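Local coordinates for p800 reaction center core protein (Heliobacterium modesticaldum, PDB 5V8K) that forms the homodimeric core of a photosynthetic reaction center, holding the pigments for light capture and charge separation and binding an iron-sulfur cluster, at residues 330-335 / 382-387; 458-463 / 503-508. All coordinates share one frame; numbering follows the deposited sequence.

Interaction 1. Residues 330-335 / 382-387. With GBF (Bacteriochlorophyll g), chain Z.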
loop_
_atom_site.group_PDB
_atom_site.type_symbol
_atom_site.label_atom_id
_atom_site.label_comp_id
_atom_site.label_asym_id
_atom_site.label_seq_id
_atom_site.Cartn_x
_atom_site.Cartn_y
_atom_site.Cartn_z
ATOM N N PHE A 330 17.745 13.600 -1.268
ATOM C CA PHE A 330 17.436 14.597 -2.274
ATOM C C PHE A 330 18.275 14.370 -3.514
ATOM O O PHE A 330 17.758 14.406 -4.629
ATOM C CB PHE A 330 17.673 16.017 -1.720
ATOM C CG PHE A 330 17.317 17.118 -2.692
ATOM C CD1 PHE A 330 18.234 17.567 -3.614
ATOM C CD2 PHE A 330 16.057 17.653 -2.706
ATOM C CE1 PHE A 330 17.911 18.581 -4.518
ATOM C CE2 PHE A 330 15.709 18.673 -3.615
ATOM C CZ PHE A 330 16.648 19.127 -4.519
ATOM N N VAL A 331 19.571 14.147 -3.336
ATOM C CA VAL A 331 20.470 13.952 -4.466
ATOM C C VAL A 331 20.118 12.666 -5.231
ATOM O O VAL A 331 19.967 12.685 -6.461
ATOM C CB VAL A 331 21.928 13.935 -3.967
ATOM C CG1 VAL A 331 22.849 13.439 -5.016
ATOM C CG2 VAL A 331 22.383 15.351 -3.545
ATOM N N SER A 332 19.960 11.540 -4.505
ATOM C CA SER A 332 19.745 10.235 -5.134
ATOM C C SER A 332 18.362 10.158 -5.781
ATOM O O SER A 332 18.254 9.909 -6.981
ATOM C CB SER A 332 19.942 9.098 -4.110
ATOM O OG SER A 332 18.998 9.136 -3.049
ATOM N N TYR A 333 17.295 10.443 -5.026
ATOM C CA TYR A 333 15.953 10.320 -5.573
ATOM C C TYR A 333 15.649 11.443 -6.558
ATOM O O TYR A 333 14.886 11.252 -7.508
ATOM C CB TYR A 333 14.929 10.252 -4.435
ATOM C CG TYR A 333 14.953 8.910 -3.688
ATOM C CD1 TYR A 333 15.958 8.614 -2.778
ATOM C CD2 TYR A 333 13.996 7.942 -3.923
ATOM C CE1 TYR A 333 16.011 7.376 -2.126
ATOM C CE2 TYR A 333 14.038 6.690 -3.261
ATOM C CZ TYR A 333 15.047 6.438 -2.371
ATOM O OH TYR A 333 15.121 5.244 -1.725
ATOM N N GLY A 334 16.225 12.628 -6.370
ATOM C CA GLY A 334 16.018 13.667 -7.347
ATOM C C GLY A 334 16.684 13.357 -8.679
ATOM O O GLY A 334 16.082 13.514 -9.749
ATOM N N ILE A 335 17.944 12.926 -8.636
ATOM C CA ILE A 335 18.609 12.518 -9.869
ATOM C C ILE A 335 17.850 11.381 -10.538
ATOM O O ILE A 335 17.635 11.389 -11.763
ATOM C CB ILE A 335 20.069 12.121 -9.608
ATOM C CG1 ILE A 335 20.928 13.363 -9.386
ATOM C CG2 ILE A 335 20.647 11.357 -10.816
ATOM C CD1 ILE A 335 22.306 13.019 -8.883
ATOM N N ALA A 382 24.151 4.176 -3.655
ATOM C CA ALA A 382 24.842 4.394 -2.399
ATOM C C ALA A 382 24.298 5.618 -1.649
ATOM O O ALA A 382 24.164 5.589 -0.420
ATOM C CB ALA A 382 26.338 4.527 -2.664
ATOM N N HIS A 383 23.948 6.689 -2.355
ATOM C CA HIS A 383 23.346 7.817 -1.645
ATOM C C HIS A 383 21.928 7.516 -1.190
ATOM O O HIS A 383 21.488 8.064 -0.180
ATOM C CB HIS A 383 23.404 9.071 -2.498
ATOM C CG HIS A 383 24.782 9.612 -2.613
ATOM N ND1 HIS A 383 25.689 9.129 -3.528
ATOM C CD2 HIS A 383 25.436 10.543 -1.884
ATOM C CE1 HIS A 383 26.839 9.757 -3.376
ATOM N NE2 HIS A 383 26.701 10.647 -2.408
ATOM N N ALA A 384 21.201 6.643 -1.887
ATOM C CA ALA A 384 19.861 6.305 -1.422
ATOM C C ALA A 384 19.918 5.430 -0.160
ATOM O O ALA A 384 19.107 5.582 0.759
ATOM C CB ALA A 384 19.091 5.607 -2.543
ATOM N N ILE A 385 20.882 4.520 -0.105
ATOM C CA ILE A 385 21.091 3.662 1.047
ATOM C C ILE A 385 21.642 4.456 2.229
ATOM O O ILE A 385 21.171 4.318 3.361
ATOM C CB ILE A 385 22.031 2.508 0.649
ATOM C CG1 ILE A 385 21.315 1.637 -0.362
ATOM C CG2 ILE A 385 22.496 1.681 1.854
ATOM C CD1 ILE A 385 22.229 0.666 -1.074
ATOM N N ALA A 386 22.686 5.240 2.010
ATOM C CA ALA A 386 23.163 6.145 3.059
ATOM C C ALA A 386 22.030 7.022 3.602
ATOM O O ALA A 386 21.850 7.155 4.819
ATOM C CB ALA A 386 24.283 7.011 2.515
ATOM N N GLY A 387 21.249 7.621 2.711
ATOM C CA GLY A 387 20.114 8.428 3.160
ATOM C C GLY A 387 19.081 7.614 3.928
ATOM O O GLY A 387 18.511 8.087 4.919
HETATM MG MG GBF Z . 28.383 11.312 -0.744
HETATM C CHA GBF Z . 30.395 8.782 -2.011
HETATM C CHB GBF Z . 27.345 9.382 1.682
HETATM C CHC GBF Z . 26.908 14.167 0.564
HETATM C CHD GBF Z . 29.857 13.421 -3.267
HETATM N NA GBF Z . 28.765 9.464 -0.268
HETATM C C1A GBF Z . 29.635 8.550 -0.731
HETATM C C2A GBF Z . 29.367 7.141 -0.317
HETATM C C3A GBF Z . 28.627 7.430 0.974
HETATM C C4A GBF Z . 28.197 8.848 0.772
HETATM C CMA GBF Z . 27.450 6.464 1.142
HETATM C CAA GBF Z . 30.572 6.212 -0.093
HETATM C CBA GBF Z . 31.675 6.912 0.699
HETATM C CGA GBF Z . 32.938 6.085 0.660
HETATM O O1A GBF Z . 33.350 5.580 -0.372
HETATM O O2A GBF Z . 33.823 6.111 1.807
HETATM N NB GBF Z . 27.238 11.698 0.895
HETATM C C1B GBF Z . 26.914 10.789 1.822
HETATM C C2B GBF Z . 26.186 11.394 2.831
HETATM C C3B GBF Z . 26.099 12.747 2.486
HETATM C C4B GBF Z . 26.765 12.883 1.266
HETATM C CMB GBF Z . 25.664 10.656 4.039
HETATM C CAB GBF Z . 25.459 13.874 3.206
HETATM C CBB GBF Z . 24.972 13.868 4.418
HETATM N NC GBF Z . 28.417 13.287 -1.233
HETATM C C1C GBF Z . 27.755 14.273 -0.639
HETATM C C2C GBF Z . 27.703 15.672 -1.123
HETATM C C3C GBF Z . 28.618 15.313 -2.193
HETATM C C4C GBF Z . 28.974 13.983 -2.252
HETATM C CMC GBF Z . 26.293 15.872 -1.645
HETATM C CAC GBF Z . 29.093 16.293 -3.203
HETATM C CBC GBF Z . 28.705 17.755 -3.152
HETATM N ND GBF Z . 29.790 11.275 -2.178
HETATM C C1D GBF Z . 30.232 12.021 -3.183
HETATM C C2D GBF Z . 31.172 11.443 -4.346
HETATM C C3D GBF Z . 31.097 10.190 -3.729
HETATM C C4D GBF Z . 30.356 10.074 -2.523
HETATM C CMD GBF Z . 31.800 12.016 -5.575
HETATM C CAD GBF Z . 31.573 8.828 -4.041
HETATM O OBD GBF Z . 32.415 8.339 -4.870
HETATM C CBD GBF Z . 31.117 7.908 -2.961
HETATM C CGD GBF Z . 30.201 6.865 -3.511
HETATM O O1D GBF Z . 29.167 7.123 -4.098
HETATM O O2D GBF Z . 30.544 5.487 -3.383
HETATM C CED GBF Z . 29.704 4.563 -4.078
HETATM C C1 GBF Z . 35.154 5.634 1.661
HETATM C C2 GBF Z . 35.738 5.221 2.998
HETATM C C3 GBF Z . 36.350 6.091 3.815
HETATM C C4 GBF Z . 36.490 7.543 3.471
HETATM C C5 GBF Z . 36.900 5.595 5.126
HETATM O O HOH W 1 16.513 5.161 0.498
#
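Tyr333 and Ala384 are joined through one water. Tyr333 OH donates to this water at 2.6 Å, and the water donates to Ala384 O, also at 2.6 Å. The same two residues touch directly. Tyr333 CE1 lies 3.6 Å from Ala384 CB, with the methyl placed obliquely to the ring.

The two segments belong to transmembrane helices 311-344 and 376-401. The axes of segments 330-335 and 382-387 approach to 8.1 Å and cross at -132°. Small residues fill the crossing point. Ser332 OG sits against the backbone of the other helix, 3.4 Å from Ala384 CA. A chi1 of 63° holds this hydroxyl between the backbone N and the carbonyl carbon, and its hydrogen bond goes back to Pro328 O in its own helix. Ser332 CB meets His383 CB at 3.8 Å.

Past this point the His383 ring turns to the pigment. With CG anti to the carbonyl carbon (chi1 -72°), its NE2 reaches the magnesium of the bacteriochlorophyll at 2.5 Å. This is the axial histidine ligation common among chlorophyll proteins. Ala382 and Ala386 flank the histidine on the same helix. Ala386 CB packs on the macrocycle methyl CMA at 3.5 Å, and Ala382 CB meets the ester methyl CED. Helix 449-459 covers Tyr333 through Gln450 and Pro454.

His383 ND1 is hydrogen-bonded to Phe379 O. This bond limits rotation of the imidazole and places the proton on ND1, which leaves NE2 for the metal. The backbone carbonyl probably also makes NE2 a stronger donor to the magnesium.

Interaction 2. Residues 458-463 / 503-508; sequences YIDGCW and FSYIIQ. With CA (calcium ion), chain B; GBF (Bacteriochlorophyll g), chain Y.
Hydrogen bonding and metal binding meet at Asp460 OD2. Tyr505 OH donates to Asp460 OD2 at 2.5 Å, onto the anti lone pair of that oxygen, away from OD1, and the carboxylate stands almost square to the ring, 88° between planes. The same OD2 binds calcium at 2.4 Å. Two waters, Gln509 OE1 and Leu597 O complete the ligands found around the ion. Asp460 OD1 accepts a hydrogen bond from one of these waters at 2.6 Å and forms a salt bridge with Lys261. Both carboxylate oxygens are therefore held, and the group is fixed in rotation. A phenylalanine in place of Tyr505 would remove the hydroxyl and would probably leave the calcium-binding OD2 without its hydrogen-bond donor.

The backbone brings these groups together with a Schellman motif. Helix 449-459 ends here: Gly461 N bonds to Tyr458 O and Cys462 N to Phe457 O. Gly461 is the C-prime residue, with a phi of 84°.

The sulfur-aromatic contact follows at once. Cys462 SG lies over one face of the Tyr505 ring, 3.5 Å from its centroid and 20° off the normal. It leans toward the CB end, with CG the nearest atom at 3.3 Å.

Pigment contacts lie on the other side of the turn. A bacteriochlorophyll methyl, CMB, sits over one face of the Tyr458 ring. The ester carbonyl oxygen O1A comes in at the ring edge, 3.5 Å from Tyr458 CE2.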
loop_
_atom_site.group_PDB
_atom_site.type_symbol
_atom_site.label_atom_id
_atom_site.label_comp_id
_atom_site.label_asym_id
_atom_site.label_seq_id
_atom_site.Cartn_x
_atom_site.Cartn_y
_atom_site.Cartn_z
ATOM N N TYR A 458 19.872 -3.011 -5.745
ATOM C CA TYR A 458 21.245 -2.896 -6.228
ATOM C C TYR A 458 21.910 -4.267 -6.335
ATOM O O TYR A 458 22.520 -4.606 -7.362
ATOM C CB TYR A 458 22.049 -1.978 -5.316
ATOM C CG TYR A 458 23.491 -1.918 -5.702
ATOM C CD1 TYR A 458 23.913 -1.102 -6.732
ATOM C CD2 TYR A 458 24.438 -2.663 -5.041
ATOM C CE1 TYR A 458 25.240 -1.059 -7.124
ATOM C CE2 TYR A 458 25.773 -2.611 -5.409
ATOM C CZ TYR A 458 26.164 -1.825 -6.473
ATOM O OH TYR A 458 27.502 -1.758 -6.873
ATOM N N ILE A 459 21.821 -5.059 -5.266
ATOM C CA ILE A 459 22.540 -6.326 -5.197
ATOM C C ILE A 459 22.046 -7.284 -6.279
ATOM O O ILE A 459 22.820 -8.053 -6.840
ATOM C CB ILE A 459 22.399 -6.903 -3.772
ATOM C CG1 ILE A 459 23.363 -6.177 -2.831
ATOM C CG2 ILE A 459 22.624 -8.430 -3.738
ATOM C CD1 ILE A 459 23.063 -6.429 -1.358
ATOM N N ASP A 460 20.768 -7.242 -6.595
ATOM C CA ASP A 460 20.232 -8.097 -7.631
ATOM C C ASP A 460 20.440 -7.542 -9.038
ATOM O O ASP A 460 19.807 -8.048 -9.959
ATOM C CB ASP A 460 18.741 -8.342 -7.433
ATOM C CG ASP A 460 18.347 -9.806 -7.732
ATOM O OD1 ASP A 460 19.194 -10.703 -7.621
ATOM O OD2 ASP A 460 17.186 -10.032 -8.106
ATOM N N GLY A 461 21.279 -6.527 -9.236
ATOM C CA GLY A 461 21.616 -6.104 -10.588
ATOM C C GLY A 461 20.645 -5.150 -11.271
ATOM O O GLY A 461 20.725 -4.999 -12.493
ATOM N N CYS A 462 19.717 -4.527 -10.545
ATOM C CA CYS A 462 18.963 -3.401 -11.098
ATOM C C CYS A 462 19.876 -2.256 -11.527
ATOM O O CYS A 462 20.889 -1.959 -10.883
ATOM C CB CYS A 462 17.965 -2.832 -10.100
ATOM S SG CYS A 462 16.584 -3.848 -9.826
ATOM N N TRP A 463 19.485 -1.594 -12.612
ATOM C CA TRP A 463 20.031 -0.284 -12.940
ATOM C C TRP A 463 19.496 0.736 -11.935
ATOM O O TRP A 463 18.278 0.923 -11.806
ATOM C CB TRP A 463 19.654 0.100 -14.370
ATOM C CG TRP A 463 20.152 1.454 -14.819
ATOM C CD1 TRP A 463 19.405 2.582 -15.039
ATOM C CD2 TRP A 463 21.500 1.810 -15.098
ATOM N NE1 TRP A 463 20.208 3.601 -15.471
ATOM C CE2 TRP A 463 21.501 3.156 -15.514
ATOM C CE3 TRP A 463 22.709 1.113 -15.059
ATOM C CZ2 TRP A 463 22.649 3.816 -15.859
ATOM C CZ3 TRP A 463 23.837 1.759 -15.414
ATOM C CH2 TRP A 463 23.812 3.106 -15.812
ATOM N N PHE A 503 11.314 -0.677 -11.247
ATOM C CA PHE A 503 9.948 -0.869 -11.732
ATOM C C PHE A 503 9.921 -1.824 -12.936
ATOM O O PHE A 503 9.086 -2.733 -13.004
ATOM C CB PHE A 503 9.356 0.507 -12.031
ATOM C CG PHE A 503 7.934 0.518 -12.505
ATOM C CD1 PHE A 503 7.649 0.319 -13.834
ATOM C CD2 PHE A 503 6.889 0.860 -11.641
ATOM C CE1 PHE A 503 6.359 0.354 -14.290
ATOM C CE2 PHE A 503 5.549 0.909 -12.114
ATOM C CZ PHE A 503 5.302 0.651 -13.433
ATOM N N SER A 504 10.857 -1.654 -13.872
ATOM C CA SER A 504 10.958 -2.543 -15.018
ATOM C C SER A 504 11.429 -3.928 -14.580
ATOM O O SER A 504 10.975 -4.941 -15.108
ATOM C CB SER A 504 11.920 -1.943 -16.040
ATOM O OG SER A 504 11.433 -0.713 -16.543
ATOM N N TYR A 505 12.333 -3.967 -13.602
ATOM C CA TYR A 505 12.840 -5.221 -13.073
ATOM C C TYR A 505 11.729 -5.998 -12.379
ATOM O O TYR A 505 11.670 -7.233 -12.470
ATOM C CB TYR A 505 14.032 -4.934 -12.146
ATOM C CG TYR A 505 14.354 -5.900 -11.018
ATOM C CD1 TYR A 505 13.698 -5.799 -9.812
ATOM C CD2 TYR A 505 15.380 -6.819 -11.117
ATOM C CE1 TYR A 505 14.003 -6.617 -8.745
ATOM C CE2 TYR A 505 15.692 -7.650 -10.080
ATOM C CZ TYR A 505 15.002 -7.556 -8.877
ATOM O OH TYR A 505 15.287 -8.385 -7.792
ATOM N N ILE A 506 10.815 -5.291 -11.721
ATOM C CA ILE A 506 9.671 -5.966 -11.106
ATOM C C ILE A 506 8.839 -6.659 -12.174
ATOM O O ILE A 506 8.430 -7.801 -11.994
ATOM C CB ILE A 506 8.828 -4.991 -10.252
ATOM C CG1 ILE A 506 9.426 -4.882 -8.852
ATOM C CG2 ILE A 506 7.385 -5.475 -10.108
ATOM C CD1 ILE A 506 8.869 -3.816 -8.008
ATOM N N ILE A 507 8.616 -6.000 -13.314
ATOM C CA ILE A 507 7.829 -6.617 -14.384
ATOM C C ILE A 507 8.503 -7.904 -14.867
ATOM O O ILE A 507 7.837 -8.926 -15.096
ATOM C CB ILE A 507 7.619 -5.643 -15.562
ATOM C CG1 ILE A 507 6.690 -4.503 -15.144
ATOM C CG2 ILE A 507 7.006 -6.393 -16.792
ATOM C CD1 ILE A 507 6.576 -3.393 -16.241
ATOM N N GLN A 508 9.830 -7.842 -15.086
ATOM C CA GLN A 508 10.568 -8.965 -15.644
ATOM C C GLN A 508 10.685 -10.125 -14.651
ATOM O O GLN A 508 10.501 -11.281 -15.025
ATOM C CB GLN A 508 11.942 -8.484 -16.090
ATOM C CG GLN A 508 12.755 -9.533 -16.829
ATOM C CD GLN A 508 13.513 -10.453 -15.873
ATOM O OE1 GLN A 508 13.972 -10.044 -14.814
ATOM N NE2 GLN A 508 13.679 -11.688 -16.281
HETATM CA CA CA B . 16.203 -12.186 -8.631
HETATM MG MG GBF Y . 31.352 -0.419 -1.023
HETATM C CHA GBF Y . 33.334 -2.840 -2.561
HETATM C CHB GBF Y . 29.019 -1.006 -3.334
HETATM C CHC GBF Y . 29.292 1.454 1.001
HETATM C CHD GBF Y . 33.666 -0.653 1.736
HETATM N NA GBF Y . 31.219 -1.626 -2.606
HETATM C C1A GBF Y . 32.104 -2.377 -3.270
HETATM C C2A GBF Y . 31.582 -3.212 -4.414
HETATM C C3A GBF Y . 30.428 -2.312 -4.799
HETATM C C4A GBF Y . 30.207 -1.623 -3.499
HETATM C CMA GBF Y . 30.864 -1.302 -5.880
HETATM C CAA GBF Y . 31.147 -4.668 -4.192
HETATM C CBA GBF Y . 30.382 -4.851 -2.891
HETATM C CGA GBF Y . 28.922 -4.460 -2.989
HETATM O O1A GBF Y . 28.265 -4.567 -4.006
HETATM O O2A GBF Y . 28.236 -4.087 -1.778
HETATM N NB GBF Y . 29.405 0.113 -1.152
HETATM C C1B GBF Y . 28.608 -0.147 -2.198
HETATM C C2B GBF Y . 27.382 0.468 -1.957
HETATM C C3B GBF Y . 27.467 1.144 -0.756
HETATM C C4B GBF Y . 28.768 0.939 -0.285
HETATM C CMB GBF Y . 26.149 0.416 -2.825
HETATM C CAB GBF Y . 26.294 1.879 -0.248
HETATM C CBB GBF Y . 26.084 2.444 0.898
HETATM N NC GBF Y . 31.475 0.225 0.903
HETATM C C1C GBF Y . 30.592 1.001 1.539
HETATM C C2C GBF Y . 30.752 1.543 2.911
HETATM C C3C GBF Y . 32.041 0.831 2.990
HETATM C C4C GBF Y . 32.426 0.122 1.859
HETATM C CMC GBF Y . 30.851 3.075 2.803
HETATM C CAC GBF Y . 32.921 0.855 4.184
HETATM C CBC GBF Y . 32.555 1.602 5.430
HETATM N ND GBF Y . 33.024 -1.387 -0.439
HETATM C C1D GBF Y . 33.898 -1.476 0.547
HETATM C C2D GBF Y . 35.194 -2.438 0.486
HETATM C C3D GBF Y . 34.781 -2.845 -0.765
HETATM C C4D GBF Y . 33.593 -2.301 -1.304
HETATM C CMD GBF Y . 36.365 -2.798 1.345
HETATM C CAD GBF Y . 35.428 -3.620 -1.837
HETATM O OBD GBF Y . 36.295 -4.553 -1.835
HETATM C CBD GBF Y . 34.466 -3.688 -2.979
HETATM C CGD GBF Y . 35.121 -3.141 -4.204
HETATM O O1D GBF Y . 35.109 -1.933 -4.477
HETATM O O2D GBF Y . 35.826 -4.064 -5.038
HETATM C CED GBF Y . 36.490 -3.512 -6.168
HETATM C C1 GBF Y . 26.861 -3.714 -1.819
HETATM C C2 GBF Y . 26.335 -3.755 -0.420
HETATM C C3 GBF Y . 25.095 -3.353 -0.140
HETATM C C4 GBF Y . 24.229 -2.805 -1.223
HETATM C C5 GBF Y . 24.587 -3.432 1.279
HETATM C C6 GBF Y . 24.523 -2.010 1.872
HETATM C C7 GBF Y . 23.913 -2.023 3.266
HETATM C C8 GBF Y . 24.379 -1.247 4.273
HETATM C C9 GBF Y . 25.529 -0.287 4.075
HETATM C C10 GBF Y . 23.739 -1.238 5.641
HETATM C C11 GBF Y . 23.411 -2.568 6.218
HETATM C C12 GBF Y . 23.105 -2.477 7.700
HETATM C C13 GBF Y . 22.980 -3.583 8.456
HETATM C C14 GBF Y . 22.684 -3.437 9.914
HETATM C C15 GBF Y . 23.125 -4.974 7.866
HETATM O O HOH W 2 18.225 -13.059 -7.412
HETATM O O HOH W 3 17.697 -12.023 -10.442
#

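How the interactions relate
The centres of the two contacts are about 17 Å apart. Their nearest atoms are about 5 Å apart, so they do not touch. They follow each other along the chain, and helix 449-459 links them: its Pro454 packs on Tyr333 and Ile385 of interaction 1, and its C-terminal end opens interaction 2. Pigments join them too. The bacteriochlorophyll beside Tyr458 and Ile459 also reaches Ala382, whose CB is 3.6 Å from its CAB atom. MG of this GBF (chain Y) lies 12.1 Å from MG of the GBF (chain Z) bound by His383. Tyr333, Ala384 and Ile506 line one bacteriochlorophyll g' pocket. The calcium ion belongs to interaction 2, whose helix 502-513 also packs on the second subunit.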